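PDB 4H41: putative alpha-L-fucosidase from Bacteroides thetaiotaomicron, which probably hydrolyses alpha-L-fucosyl linkages in host glycans, as part of bacterial carbohydrate metabolism. Local coordinates for the interface of chains A and B. Numbering follows the deposited sequence. Chains: chain A/B, putative alpha-L-fucosidase.

Contact 1: the interface of chains A and B. Residues chain A 280-283; chain B 44-47, 284-285, 323.
A:Met281, modelled as selenomethionine, sets CG beside its backbone N and anti to its carbonyl carbon (chi1 -59°), then bends at chi2 and chi3, which swings the selenium against the chain B main chain. A:Ile283 starts the same way (chi1 -64°) but continues extended (chi2 172°), sending CG1 and CD1 toward B:Arg284. The SE atom of A:Met281 sits 3.5 Å from the carbonyl carbon of B:Ile46, resting mainly on the main chain of B:Asp45 to B:Pro47. Past it, in the opposite sense, runs the ring of B:Pro47, whose CG is 4.0 Å from CG of A:Met281. A:Pro282 crosses the B:Asp45 side chain at about a right angle, its ring CG 3.3 Å from the main-chain O of B:Asp45. Beyond the proline, CG1 of A:Ile283 meets the carbonyl O of B:Arg284 at 3.3 Å. That carbonyl belongs to the cis peptide before B:Phe285, whose ring takes CB of B:Arg284 over its centre on one face and OD2 of B:Asp45 at its edge. Polar links across are indirect: water 2 joins A:Asp280 O (2.7 Å) to B:His44 O (2.8 Å), while water 1 lies 2.9 Å from B:Arg284 N and also reaches A:Pro282 O. Held by packing and bridging waters, the patch fits one chain A loop against separate loop segments of chain B and may help steady the chain pair in the deposited assembly.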
ATOM      1  N   ASP A 280      -6.695  11.191  -3.487  1.00 21.46           N
ATOM      2  CA  ASP A 280      -7.315  10.873  -4.777  1.00 21.00           C
ATOM      3  C   ASP A 280      -6.946   9.488  -5.295  1.00 20.91           C
ATOM      4  O   ASP A 280      -7.312   9.134  -6.409  1.00 19.42           O
ATOM      5  CB  ASP A 280      -6.858  11.917  -5.819  1.00 22.64           C
ATOM      6  CG  ASP A 280      -7.174  13.341  -5.421  1.00 28.88           C
ATOM      7  OD1 ASP A 280      -8.256  13.568  -4.846  1.00 25.16           O
ATOM      8  OD2 ASP A 280      -6.364  14.250  -5.746  1.00 28.59           O
HETATM    9  N   MSE A 281      -6.216   8.704  -4.489  1.00 18.85           N
HETATM   10  CA  MSE A 281      -5.658   7.430  -4.912  1.00 16.35           C
HETATM   11  C   MSE A 281      -6.314   6.238  -4.217  1.00 21.83           C
HETATM   12  O   MSE A 281      -6.793   6.364  -3.082  1.00 20.76           O
HETATM   13  CB  MSE A 281      -4.168   7.429  -4.597  1.00 16.30           C
HETATM   14  CG  MSE A 281      -3.401   8.553  -5.274  1.00 20.05           C
HETATM   15 SE   MSE A 281      -3.216   8.193  -7.200  0.75 23.00          SE
HETATM   16  CE  MSE A 281      -4.219   9.623  -7.963  1.00 23.11           C
ATOM     17  N   PRO A 282      -6.208   5.045  -4.818  1.00 18.07           N
ATOM     18  CA  PRO A 282      -6.861   3.857  -4.213  1.00 17.91           C
ATOM     19  C   PRO A 282      -6.055   3.231  -3.047  1.00 22.74           C
ATOM     20  O   PRO A 282      -6.459   2.204  -2.537  1.00 25.37           O
ATOM     21  CB  PRO A 282      -6.984   2.892  -5.363  1.00 20.09           C
ATOM     22  CG  PRO A 282      -5.812   3.249  -6.270  1.00 23.65           C
ATOM     23  CD  PRO A 282      -5.687   4.739  -6.163  1.00 19.93           C
ATOM     24  N   ILE A 283      -4.888   3.753  -2.729  1.00 16.00           N
ATOM     25  CA  ILE A 283      -4.094   3.315  -1.560  1.00 15.02           C
ATOM     26  C   ILE A 283      -4.279   4.444  -0.555  1.00 19.02           C
ATOM     27  O   ILE A 283      -3.945   5.571  -0.895  1.00 18.72           O
ATOM     28  CB  ILE A 283      -2.618   3.074  -1.897  1.00 17.01           C
ATOM     29  CG1 ILE A 283      -2.464   1.891  -2.902  1.00 16.19           C
ATOM     30  CG2 ILE A 283      -1.820   2.800  -0.609  1.00 16.47           C
ATOM     31  CD1 ILE A 283      -1.072   1.691  -3.456  1.00 18.96           C
TER
ATOM     32  N   HIS B  44      -4.441   8.148 -13.422  1.00 16.88           N
ATOM     33  CA  HIS B  44      -5.764   8.042 -12.827  1.00 17.29           C
ATOM     34  C   HIS B  44      -5.709   7.588 -11.360  1.00 19.32           C
ATOM     35  O   HIS B  44      -6.591   7.952 -10.572  1.00 20.68           O
ATOM     36  CB  HIS B  44      -6.593   6.984 -13.555  1.00 17.96           C
ATOM     37  CG  HIS B  44      -7.176   7.410 -14.871  1.00 21.04           C
ATOM     38  ND1 HIS B  44      -7.592   6.465 -15.789  1.00 21.88           N
ATOM     39  CD2 HIS B  44      -7.469   8.636 -15.351  1.00 21.56           C
ATOM     40  CE1 HIS B  44      -8.084   7.153 -16.813  1.00 22.55           C
ATOM     41  NE2 HIS B  44      -8.053   8.455 -16.576  1.00 22.70           N
ATOM     42  N   ASP B  45      -4.776   6.689 -11.036  1.00 13.95           N
ATOM     43  CA  ASP B  45      -4.836   5.959  -9.782  1.00 13.76           C
ATOM     44  C   ASP B  45      -3.538   5.358  -9.273  1.00 17.49           C
ATOM     45  O   ASP B  45      -3.587   4.483  -8.391  1.00 16.46           O
ATOM     46  CB  ASP B  45      -5.856   4.808  -9.971  1.00 17.55           C
ATOM     47  CG  ASP B  45      -5.474   3.805 -11.050  1.00 25.15           C
ATOM     48  OD1 ASP B  45      -4.451   4.009 -11.710  1.00 21.84           O
ATOM     49  OD2 ASP B  45      -6.185   2.788 -11.196  1.00 24.18           O
ATOM     50  N   ILE B  46      -2.391   5.845  -9.722  1.00 16.42           N
ATOM     51  CA  ILE B  46      -1.092   5.378  -9.197  1.00 13.99           C
ATOM     52  C   ILE B  46      -0.445   6.563  -8.464  1.00 17.36           C
ATOM     53  O   ILE B  46      -0.161   7.589  -9.105  1.00 17.17           O
ATOM     54  CB  ILE B  46      -0.173   4.861 -10.299  1.00 17.35           C
ATOM     55  CG1 ILE B  46      -0.880   3.810 -11.212  1.00 17.83           C
ATOM     56  CG2 ILE B  46       1.118   4.316  -9.690  1.00 18.48           C
ATOM     57  CD1 ILE B  46      -1.427   2.565 -10.461  1.00 16.14           C
ATOM     58  N   PRO B  47      -0.121   6.413  -7.164  1.00 14.70           N
ATOM     59  CA  PRO B  47       0.445   7.540  -6.413  1.00 13.38           C
ATOM     60  C   PRO B  47       1.724   8.061  -7.041  1.00 16.54           C
ATOM     61  O   PRO B  47       2.529   7.307  -7.600  1.00 16.53           O
ATOM     62  CB  PRO B  47       0.671   6.971  -5.021  1.00 14.35           C
ATOM     63  CG  PRO B  47      -0.393   5.929  -4.893  1.00 17.32           C
ATOM     64  CD  PRO B  47      -0.438   5.287  -6.246  1.00 14.97           C
ATOM     65  N   ARG B 284      -3.938  -2.143  -4.294  1.00 14.72           N
ATOM     66  CA  ARG B 284      -4.076  -1.781  -5.693  1.00 14.25           C
ATOM     67  C   ARG B 284      -3.230  -0.560  -5.966  1.00 17.89           C
ATOM     68  O   ARG B 284      -3.678   0.532  -5.679  1.00 16.55           O
ATOM     69  CB  ARG B 284      -5.562  -1.551  -6.016  1.00 17.52           C
ATOM     70  CG  ARG B 284      -6.369  -2.859  -5.840  1.00 24.39           C
ATOM     71  CD  ARG B 284      -7.848  -2.653  -6.022  1.00 29.73           C
ATOM     72  NE  ARG B 284      -8.245  -2.498  -7.411  1.00 35.91           N
ATOM     73  CZ  ARG B 284      -8.372  -3.488  -8.301  1.00 50.03           C
ATOM     74  NH1 ARG B 284      -8.082  -4.751  -7.963  1.00 39.01           N
ATOM     75  NH2 ARG B 284      -8.773  -3.226  -9.535  1.00 30.03           N
ATOM     76  N   PHE B 285      -1.976  -0.695  -6.463  1.00 13.80           N
ATOM     77  CA  PHE B 285      -1.317  -1.901  -6.966  1.00 13.54           C
ATOM     78  C   PHE B 285       0.157  -1.836  -6.703  1.00 15.34           C
ATOM     79  O   PHE B 285       0.718  -0.746  -6.671  1.00 14.56           O
ATOM     80  CB  PHE B 285      -1.509  -2.025  -8.500  1.00 15.99           C
ATOM     81  CG  PHE B 285      -2.934  -1.910  -8.981  1.00 17.60           C
ATOM     82  CD1 PHE B 285      -3.750  -3.028  -9.062  1.00 18.15           C
ATOM     83  CD2 PHE B 285      -3.438  -0.693  -9.415  1.00 21.68           C
ATOM     84  CE1 PHE B 285      -5.075  -2.916  -9.510  1.00 19.80           C
ATOM     85  CE2 PHE B 285      -4.753  -0.584  -9.862  1.00 25.85           C
ATOM     86  CZ  PHE B 285      -5.550  -1.705  -9.936  1.00 22.87           C
ATOM     87  N   TYR B 323       8.572   1.330  -4.959  1.00 12.86           N
ATOM     88  CA  TYR B 323       8.179  -0.038  -4.732  1.00 11.69           C
ATOM     89  C   TYR B 323       9.408  -0.872  -5.026  1.00 16.31           C
ATOM     90  O   TYR B 323       9.693  -1.167  -6.187  1.00 15.83           O
ATOM     91  CB  TYR B 323       6.993  -0.450  -5.640  1.00 11.07           C
ATOM     92  CG  TYR B 323       5.803   0.482  -5.605  1.00 13.18           C
ATOM     93  CD1 TYR B 323       5.464   1.184  -4.436  1.00 15.63           C
ATOM     94  CD2 TYR B 323       4.962   0.609  -6.702  1.00 14.17           C
ATOM     95  CE1 TYR B 323       4.316   1.960  -4.372  1.00 15.36           C
ATOM     96  CE2 TYR B 323       3.836   1.427  -6.663  1.00 14.14           C
ATOM     97  CZ  TYR B 323       3.516   2.102  -5.497  1.00 14.32           C
ATOM     98  OH  TYR B 323       2.421   2.927  -5.432  1.00 15.80           O
TER
HETATM   99  O   HOH W   1      -5.436  -0.531  -2.454  1.00 17.87           O
HETATM  100  O   HOH W   2      -7.724   7.097  -8.177  1.00 20.12           O

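Contact 2: the interface of chains A and B. Residues chain A 20, 22, 328, 332; chain B 50-55.
At the apolar centre the A:His328 imidazole and the B:Trp51 indole run parallel from their backbones, with ring planes 79° apart. Edge meets face: CD1 of B:Trp51 stands over the middle of the imidazole, 3.7 Å from CD2 of A:His328. CB of B:Glu55 lies over the rim of one indole face, and CB of A:His328 packs 3.8 Å from CB of B:Asn50. Outward, A:Arg332 bends at chi2 and chi3 to lay its guanidinium along the B:Asn50 to B:Gly52 backbone. Its NH1 donates to B:Asn50 O at 2.9 Å (161° at H), in the plane of both guanidinium and carbonyl, and a guanidinium face lies near B:Gly52 N. The tip points at the B:Glu55 carboxylate, forming a long salt bridge from NH1 to OE1 of 3.6 Å. OE1 also accepts a hydrogen bond from B:Gly52 N at 2.8 Å from above the carboxylate plane, which probably caps the start of helix 53-65. Water 3 continues the link from A:Arg332 NH2 to OE2 of B:Glu55 (2.7 Å to OE2). An alanine in place of A:Arg332 would probably loosen this rim, losing the bond to B:Asn50 O, the salt bridge and the water link together. At the far end, the hydroxyl OG of A:Ser22 accepts a hydrogen bond from the backbone N of B:Glu53 at 2.8 Å, bent to 138° at H.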
ATOM      1  N   LEU A  20      20.934  17.535 -13.090  1.00 51.86           N
ATOM      2  CA  LEU A  20      19.743  18.077 -13.738  1.00 50.51           C
ATOM      3  C   LEU A  20      18.721  18.577 -12.696  1.00 51.52           C
ATOM      4  O   LEU A  20      18.733  18.177 -11.530  1.00 51.42           O
ATOM      5  CB  LEU A  20      19.064  17.027 -14.661  1.00 50.03           C
ATOM      6  CG  LEU A  20      19.977  16.200 -15.582  1.00 55.81           C
ATOM      7  CD1 LEU A  20      20.356  14.855 -14.952  1.00 54.60           C
ATOM      8  CD2 LEU A  20      19.302  15.914 -16.930  1.00 59.92           C
ATOM      9  N   SER A  22      14.358  20.136 -12.973  1.00 32.39           N
ATOM     10  CA  SER A  22      13.292  20.483 -13.909  1.00 31.61           C
ATOM     11  C   SER A  22      13.222  21.994 -14.072  1.00 36.46           C
ATOM     12  O   SER A  22      13.525  22.747 -13.139  1.00 33.38           O
ATOM     13  CB  SER A  22      11.936  19.948 -13.441  1.00 34.43           C
ATOM     14  OG  SER A  22      11.929  18.591 -13.023  1.00 32.57           O
ATOM     15  N   HIS A 328      11.376  12.197  -2.305  1.00 11.36           N
ATOM     16  CA  HIS A 328      11.309  12.950  -3.574  1.00 12.20           C
ATOM     17  C   HIS A 328      10.425  14.196  -3.388  1.00 13.18           C
ATOM     18  O   HIS A 328      10.775  15.268  -3.878  1.00 14.06           O
ATOM     19  CB  HIS A 328      10.812  12.060  -4.682  1.00 12.72           C
ATOM     20  CG  HIS A 328      11.776  10.957  -5.024  1.00 15.47           C
ATOM     21  ND1 HIS A 328      13.093  11.238  -5.397  1.00 17.18           N
ATOM     22  CD2 HIS A 328      11.583   9.617  -5.067  1.00 17.66           C
ATOM     23  CE1 HIS A 328      13.664  10.054  -5.652  1.00 17.70           C
ATOM     24  NE2 HIS A 328      12.812   9.047  -5.431  1.00 17.42           N
ATOM     25  N   ARG A 332      11.365  18.145  -4.247  1.00 14.82           N
ATOM     26  CA  ARG A 332      10.558  19.073  -5.089  1.00 13.29           C
ATOM     27  C   ARG A 332      10.177  20.324  -4.265  1.00 16.96           C
ATOM     28  O   ARG A 332      10.169  21.444  -4.781  1.00 15.88           O
ATOM     29  CB  ARG A 332       9.283  18.399  -5.609  1.00 15.52           C
ATOM     30  CG  ARG A 332       9.479  17.139  -6.452  1.00 16.06           C
ATOM     31  CD  ARG A 332      10.147  17.352  -7.800  1.00 19.89           C
ATOM     32  NE  ARG A 332      11.588  17.623  -7.720  1.00 20.21           N
ATOM     33  CZ  ARG A 332      12.542  16.758  -7.385  1.00 22.48           C
ATOM     34  NH1 ARG A 332      12.241  15.497  -7.088  1.00 19.70           N
ATOM     35  NH2 ARG A 332      13.804  17.147  -7.331  1.00 20.33           N
TER
ATOM     36  N   ASN B  50       6.945  11.892  -7.359  1.00 14.21           N
ATOM     37  CA  ASN B  50       7.507  13.234  -7.117  1.00 14.91           C
ATOM     38  C   ASN B  50       8.911  13.356  -7.718  1.00 17.36           C
ATOM     39  O   ASN B  50       9.772  14.056  -7.196  1.00 15.65           O
ATOM     40  CB  ASN B  50       7.486  13.575  -5.622  1.00 13.76           C
ATOM     41  CG  ASN B  50       6.070  13.848  -5.202  1.00 16.15           C
ATOM     42  OD1 ASN B  50       5.457  14.755  -5.758  1.00 14.43           O
ATOM     43  ND2 ASN B  50       5.561  13.147  -4.188  1.00 17.08           N
ATOM     44  N   TRP B  51       9.095  12.732  -8.860  1.00 15.10           N
ATOM     45  CA  TRP B  51      10.354  12.817  -9.578  1.00 14.80           C
ATOM     46  C   TRP B  51      10.476  14.129 -10.335  1.00 20.04           C
ATOM     47  O   TRP B  51       9.470  14.678 -10.789  1.00 20.32           O
ATOM     48  CB  TRP B  51      10.466  11.670 -10.587  1.00 14.39           C
ATOM     49  CG  TRP B  51      10.700  10.328  -9.999  1.00 15.02           C
ATOM     50  CD1 TRP B  51      10.880  10.003  -8.686  1.00 16.41           C
ATOM     51  CD2 TRP B  51      10.795   9.105 -10.736  1.00 14.82           C
ATOM     52  NE1 TRP B  51      11.047   8.644  -8.558  1.00 15.81           N
ATOM     53  CE2 TRP B  51      11.067   8.076  -9.810  1.00 17.25           C
ATOM     54  CE3 TRP B  51      10.728   8.792 -12.094  1.00 15.35           C
ATOM     55  CZ2 TRP B  51      11.163   6.731 -10.201  1.00 16.59           C
ATOM     56  CZ3 TRP B  51      10.841   7.469 -12.485  1.00 16.53           C
ATOM     57  CH2 TRP B  51      11.063   6.454 -11.534  1.00 16.03           C
ATOM     58  N   GLY B  52      11.710  14.605 -10.449  1.00 17.35           N
ATOM     59  CA  GLY B  52      12.088  15.746 -11.256  1.00 18.94           C
ATOM     60  C   GLY B  52      12.858  15.258 -12.467  1.00 21.96           C
ATOM     61  O   GLY B  52      12.949  14.047 -12.719  1.00 18.42           O
ATOM     62  N   GLU B  53      13.403  16.190 -13.246  1.00 21.79           N
ATOM     63  CA  GLU B  53      14.117  15.818 -14.470  1.00 21.28           C
ATOM     64  C   GLU B  53      15.310  14.898 -14.188  1.00 22.29           C
ATOM     65  O   GLU B  53      15.578  14.013 -14.986  1.00 21.33           O
ATOM     66  CB  GLU B  53      14.585  17.054 -15.234  1.00 24.51           C
ATOM     67  CG  GLU B  53      15.120  16.678 -16.609  1.00 26.97           C
ATOM     68  CD  GLU B  53      15.137  17.763 -17.653  1.00 39.82           C
ATOM     69  OE1 GLU B  53      14.208  18.604 -17.676  1.00 30.91           O
ATOM     70  OE2 GLU B  53      15.993  17.664 -18.558  1.00 33.53           O
ATOM     71  N   LYS B  54      16.008  15.072 -13.065  1.00 20.50           N
ATOM     72  CA  LYS B  54      17.154  14.192 -12.741  1.00 21.83           C
ATOM     73  C   LYS B  54      16.745  12.731 -12.626  1.00 24.84           C
ATOM     74  O   LYS B  54      17.401  11.833 -13.186  1.00 22.53           O
ATOM     75  CB  LYS B  54      17.800  14.636 -11.435  1.00 25.41           C
ATOM     76  CG  LYS B  54      19.067  13.901 -11.067  1.00 35.85           C
ATOM     77  CD  LYS B  54      19.567  14.349  -9.691  1.00 46.50           C
ATOM     78  CE  LYS B  54      21.044  14.145  -9.536  1.00 65.88           C
ATOM     79  NZ  LYS B  54      21.490  14.285  -8.121  1.00 78.66           N
ATOM     80  N   GLU B  55      15.655  12.493 -11.906  1.00 20.03           N
ATOM     81  CA  GLU B  55      15.116  11.149 -11.712  1.00 19.13           C
ATOM     82  C   GLU B  55      14.580  10.578 -13.015  1.00 19.19           C
ATOM     83  O   GLU B  55      14.802   9.394 -13.310  1.00 20.01           O
ATOM     84  CB  GLU B  55      14.000  11.173 -10.667  1.00 18.67           C
ATOM     85  CG  GLU B  55      14.492  11.440  -9.251  1.00 25.95           C
ATOM     86  CD  GLU B  55      14.863  12.873  -8.943  1.00 26.34           C
ATOM     87  OE1 GLU B  55      14.286  13.787  -9.575  1.00 20.00           O
ATOM     88  OE2 GLU B  55      15.699  13.091  -8.040  1.00 26.64           O
TER
HETATM   89  O   HOH W   3      16.320  15.661  -7.431  1.00 40.87           O

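Contact 3: the interface of chains A and B. Residues chain A 22-26, 290-291, 294; chain B 85, 96-100.
The A:Asp291 carboxylate faces B:Ser98 like a fork, each oxygen offering its syn lone pair. OD1 takes the B:Ser98 hydroxyl OG at 2.6 Å and OD2 takes its backbone N at 3.0 Å; OG is wedged between its own backbone N and carbonyl carbon (chi1 60°), which turns it to OD1. From above the carboxylate plane, A:Arg294 NE donates to the same OD1 at 3.0 Å, a salt bridge within chain A that likely keeps the aspartate charged and fixes its rotation. NH2 of this guanidinium reaches O of B:Met96, a selenomethionine, at 3.1 Å, in the carbonyl plane, while CG2 of A:Val26 leans on one guanidinium face. A:Val26 and B:Met96 pass each other antiparallel, CG1 to CG 3.7 Å. A:Leu24 crosses B:Val99 at a slant, CD2 to CG2 3.7 Å, and these two residues form an antiparallel beta bridge. Beside it A:Ile25 N donates to B:Ser98 O at 2.8 Å from above the carbonyl plane, and CD1 of A:Ile25 packs against B:Pro85 and CE of B:Met96. The site joins the N-terminal turns of helix 290-302 and the N-terminal segment of chain A to the chain B loop leading into helix 101-111.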
ATOM      1  N   SER A  22      14.358  20.136 -12.973  1.00 32.39           N
ATOM      2  CA  SER A  22      13.292  20.483 -13.909  1.00 31.61           C
ATOM      3  C   SER A  22      13.222  21.994 -14.072  1.00 36.46           C
ATOM      4  O   SER A  22      13.525  22.747 -13.139  1.00 33.38           O
ATOM      5  CB  SER A  22      11.936  19.948 -13.441  1.00 34.43           C
ATOM      6  OG  SER A  22      11.929  18.591 -13.023  1.00 32.57           O
ATOM      7  N   LYS A  23      12.827  22.440 -15.267  1.00 33.97           N
ATOM      8  CA  LYS A  23      12.622  23.852 -15.543  1.00 32.77           C
ATOM      9  C   LYS A  23      11.229  24.167 -15.052  1.00 31.65           C
ATOM     10  O   LYS A  23      10.274  23.679 -15.643  1.00 28.33           O
ATOM     11  CB  LYS A  23      12.789  24.147 -17.050  1.00 36.26           C
ATOM     12  CG  LYS A  23      12.297  25.547 -17.496  1.00 53.54           C
ATOM     13  CD  LYS A  23      12.822  26.713 -16.653  1.00 58.67           C
ATOM     14  CE  LYS A  23      12.454  28.056 -17.252  1.00 77.07           C
ATOM     15  NZ  LYS A  23      10.978  28.273 -17.299  1.00 81.36           N
ATOM     16  N   LEU A  24      11.083  24.971 -13.983  1.00 28.67           N
ATOM     17  CA  LEU A  24       9.734  25.273 -13.506  1.00 26.93           C
ATOM     18  C   LEU A  24       9.100  26.326 -14.410  1.00 28.51           C
ATOM     19  O   LEU A  24       9.773  27.256 -14.831  1.00 29.25           O
ATOM     20  CB  LEU A  24       9.709  25.723 -12.040  1.00 26.63           C
ATOM     21  CG  LEU A  24      10.151  24.730 -10.948  1.00 31.40           C
ATOM     22  CD1 LEU A  24       9.575  25.117  -9.609  1.00 31.05           C
ATOM     23  CD2 LEU A  24       9.770  23.306 -11.260  1.00 32.28           C
ATOM     24  N   ILE A  25       7.802  26.202 -14.674  1.00 22.68           N
ATOM     25  CA  ILE A  25       7.082  27.151 -15.520  1.00 23.67           C
ATOM     26  C   ILE A  25       6.073  27.944 -14.689  1.00 28.41           C
ATOM     27  O   ILE A  25       5.243  28.665 -15.247  1.00 26.33           O
ATOM     28  CB  ILE A  25       6.445  26.476 -16.745  1.00 27.29           C
ATOM     29  CG1 ILE A  25       5.452  25.359 -16.328  1.00 27.11           C
ATOM     30  CG2 ILE A  25       7.549  25.908 -17.653  1.00 28.05           C
ATOM     31  CD1 ILE A  25       4.702  24.763 -17.476  1.00 29.98           C
ATOM     32  N   VAL A  26       6.213  27.898 -13.361  1.00 25.83           N
ATOM     33  CA  VAL A  26       5.441  28.726 -12.446  1.00 24.95           C
ATOM     34  C   VAL A  26       6.444  29.470 -11.583  1.00 26.43           C
ATOM     35  O   VAL A  26       7.542  28.965 -11.360  1.00 25.24           O
ATOM     36  CB  VAL A  26       4.419  27.932 -11.563  1.00 27.04           C
ATOM     37  CG1 VAL A  26       3.359  27.267 -12.417  1.00 26.57           C
ATOM     38  CG2 VAL A  26       5.109  26.918 -10.641  1.00 25.10           C
ATOM     39  N   PHE A 290       3.394  16.627  -5.600  1.00 15.87           N
ATOM     40  CA  PHE A 290       3.899  17.939  -5.240  1.00 16.28           C
ATOM     41  C   PHE A 290       3.017  19.086  -5.768  1.00 19.00           C
ATOM     42  O   PHE A 290       2.664  19.977  -5.004  1.00 17.72           O
ATOM     43  CB  PHE A 290       5.325  18.149  -5.763  1.00 18.88           C
ATOM     44  CG  PHE A 290       5.744  19.589  -5.564  1.00 20.27           C
ATOM     45  CD1 PHE A 290       5.832  20.132  -4.293  1.00 23.29           C
ATOM     46  CD2 PHE A 290       5.945  20.422  -6.648  1.00 23.68           C
ATOM     47  CE1 PHE A 290       6.153  21.490  -4.114  1.00 24.82           C
ATOM     48  CE2 PHE A 290       6.210  21.782  -6.470  1.00 25.86           C
ATOM     49  CZ  PHE A 290       6.360  22.287  -5.210  1.00 23.30           C
ATOM     50  N   ASP A 291       2.624  19.044  -7.034  1.00 16.30           N
ATOM     51  CA  ASP A 291       1.793  20.155  -7.581  1.00 18.14           C
ATOM     52  C   ASP A 291       0.479  20.350  -6.834  1.00 17.88           C
ATOM     53  O   ASP A 291       0.043  21.487  -6.689  1.00 16.29           O
ATOM     54  CB  ASP A 291       1.513  20.023  -9.075  1.00 20.66           C
ATOM     55  CG  ASP A 291       2.575  20.637  -9.961  1.00 28.52           C
ATOM     56  OD1 ASP A 291       3.444  21.398  -9.431  1.00 26.78           O
ATOM     57  OD2 ASP A 291       2.488  20.454 -11.194  1.00 27.92           O
ATOM     58  N   ARG A 294       1.530  22.185  -3.676  1.00 17.42           N
ATOM     59  CA  ARG A 294       1.879  23.556  -4.117  1.00 17.73           C
ATOM     60  C   ARG A 294       0.607  24.378  -4.292  1.00 18.83           C
ATOM     61  O   ARG A 294       0.531  25.508  -3.823  1.00 20.56           O
ATOM     62  CB  ARG A 294       2.690  23.502  -5.431  1.00 19.26           C
ATOM     63  CG  ARG A 294       3.050  24.846  -5.959  1.00 30.90           C
ATOM     64  CD  ARG A 294       3.704  24.839  -7.316  1.00 23.00           C
ATOM     65  NE  ARG A 294       2.963  24.146  -8.351  1.00 38.54           N
ATOM     66  CZ  ARG A 294       1.944  24.608  -9.063  1.00 42.79           C
ATOM     67  NH1 ARG A 294       1.449  25.814  -8.828  1.00 28.59           N
ATOM     68  NH2 ARG A 294       1.403  23.865 -10.010  1.00 35.39           N
TER
ATOM     69  N   PRO B  85       1.771  23.393 -20.738  1.00 27.12           N
ATOM     70  CA  PRO B  85       1.017  24.652 -20.582  1.00 27.54           C
ATOM     71  C   PRO B  85       0.103  24.900 -21.770  1.00 32.14           C
ATOM     72  O   PRO B  85       0.403  25.707 -22.640  1.00 30.29           O
ATOM     73  CB  PRO B  85       2.117  25.710 -20.444  1.00 30.67           C
ATOM     74  CG  PRO B  85       3.253  25.160 -21.213  1.00 34.21           C
ATOM     75  CD  PRO B  85       3.186  23.658 -21.059  1.00 29.24           C
HETATM   76  N   MSE B  96      -2.454  25.178 -14.164  1.00 25.18           N
HETATM   77  CA  MSE B  96      -1.102  25.284 -14.701  1.00 25.11           C
HETATM   78  C   MSE B  96      -0.192  24.304 -13.938  1.00 27.43           C
HETATM   79  O   MSE B  96      -0.121  24.397 -12.708  1.00 25.93           O
HETATM   80  CB  MSE B  96      -0.588  26.733 -14.530  1.00 28.18           C
HETATM   81  CG  MSE B  96       0.816  26.968 -15.050  1.00 34.40           C
HETATM   82 SE   MSE B  96       0.867  26.990 -16.971  0.75 40.49          SE
HETATM   83  CE  MSE B  96       2.567  27.969 -17.209  1.00 40.76           C
ATOM     84  N   PRO B  97       0.513  23.386 -14.623  1.00 23.32           N
ATOM     85  CA  PRO B  97       1.461  22.500 -13.911  1.00 22.11           C
ATOM     86  C   PRO B  97       2.773  23.227 -13.658  1.00 24.66           C
ATOM     87  O   PRO B  97       3.063  24.215 -14.324  1.00 24.05           O
ATOM     88  CB  PRO B  97       1.662  21.357 -14.915  1.00 23.26           C
ATOM     89  CG  PRO B  97       1.534  22.022 -16.231  1.00 26.92           C
ATOM     90  CD  PRO B  97       0.561  23.153 -16.076  1.00 24.52           C
ATOM     91  N   SER B  98       3.609  22.717 -12.754  1.00 22.27           N
ATOM     92  CA  SER B  98       4.860  23.412 -12.480  1.00 23.52           C
ATOM     93  C   SER B  98       5.939  23.047 -13.471  1.00 24.95           C
ATOM     94  O   SER B  98       6.925  23.762 -13.545  1.00 25.81           O
ATOM     95  CB  SER B  98       5.356  23.136 -11.072  1.00 26.41           C
ATOM     96  OG  SER B  98       5.596  21.764 -10.863  1.00 26.80           O
ATOM     97  N   VAL B  99       5.780  21.953 -14.224  1.00 23.02           N
ATOM     98  CA  VAL B  99       6.783  21.520 -15.205  1.00 22.24           C
ATOM     99  C   VAL B  99       6.091  21.169 -16.506  1.00 24.34           C
ATOM    100  O   VAL B  99       5.063  20.490 -16.497  1.00 24.84           O
ATOM    101  CB  VAL B  99       7.581  20.292 -14.664  1.00 25.26           C
ATOM    102  CG1 VAL B  99       8.565  19.755 -15.710  1.00 25.16           C
ATOM    103  CG2 VAL B  99       8.316  20.622 -13.361  1.00 25.81           C
ATOM    104  N   ASP B 100       6.715  21.534 -17.640  1.00 21.95           N
ATOM    105  CA  ASP B 100       6.245  21.107 -18.950  1.00 21.18           C
ATOM    106  C   ASP B 100       6.789  19.679 -19.180  1.00 23.03           C
ATOM    107  O   ASP B 100       7.931  19.502 -19.597  1.00 22.51           O
ATOM    108  CB  ASP B 100       6.682  22.074 -20.070  1.00 21.28           C
ATOM    109  CG  ASP B 100       6.171  21.687 -21.446  1.00 26.84           C
ATOM    110  OD1 ASP B 100       5.675  20.536 -21.607  1.00 21.99           O
ATOM    111  OD2 ASP B 100       6.295  22.512 -22.387  1.00 25.27           O
TER
HETATM  112  O   HOH W   4       9.347  22.853 -17.912  1.00 21.42           O

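Contact 2 and contact 3 are neighbours, their C-alpha centres about 11 Å apart, and they share A:Ser22, so the N-terminal segment of chain A runs through both. Contact 1 lies farther off, about 20 Å from contact 2 and 22 Å from contact 3. Chain A residues of contact 1 precede helix 290-302, used in contact 3, while contact 2 draws on helix 325-337. On chain B, contacts 1 and 2 use nearby stretches ahead of and into helix 53-65. The interface is not an exact two-fold, and this pairing may or may not form in solution.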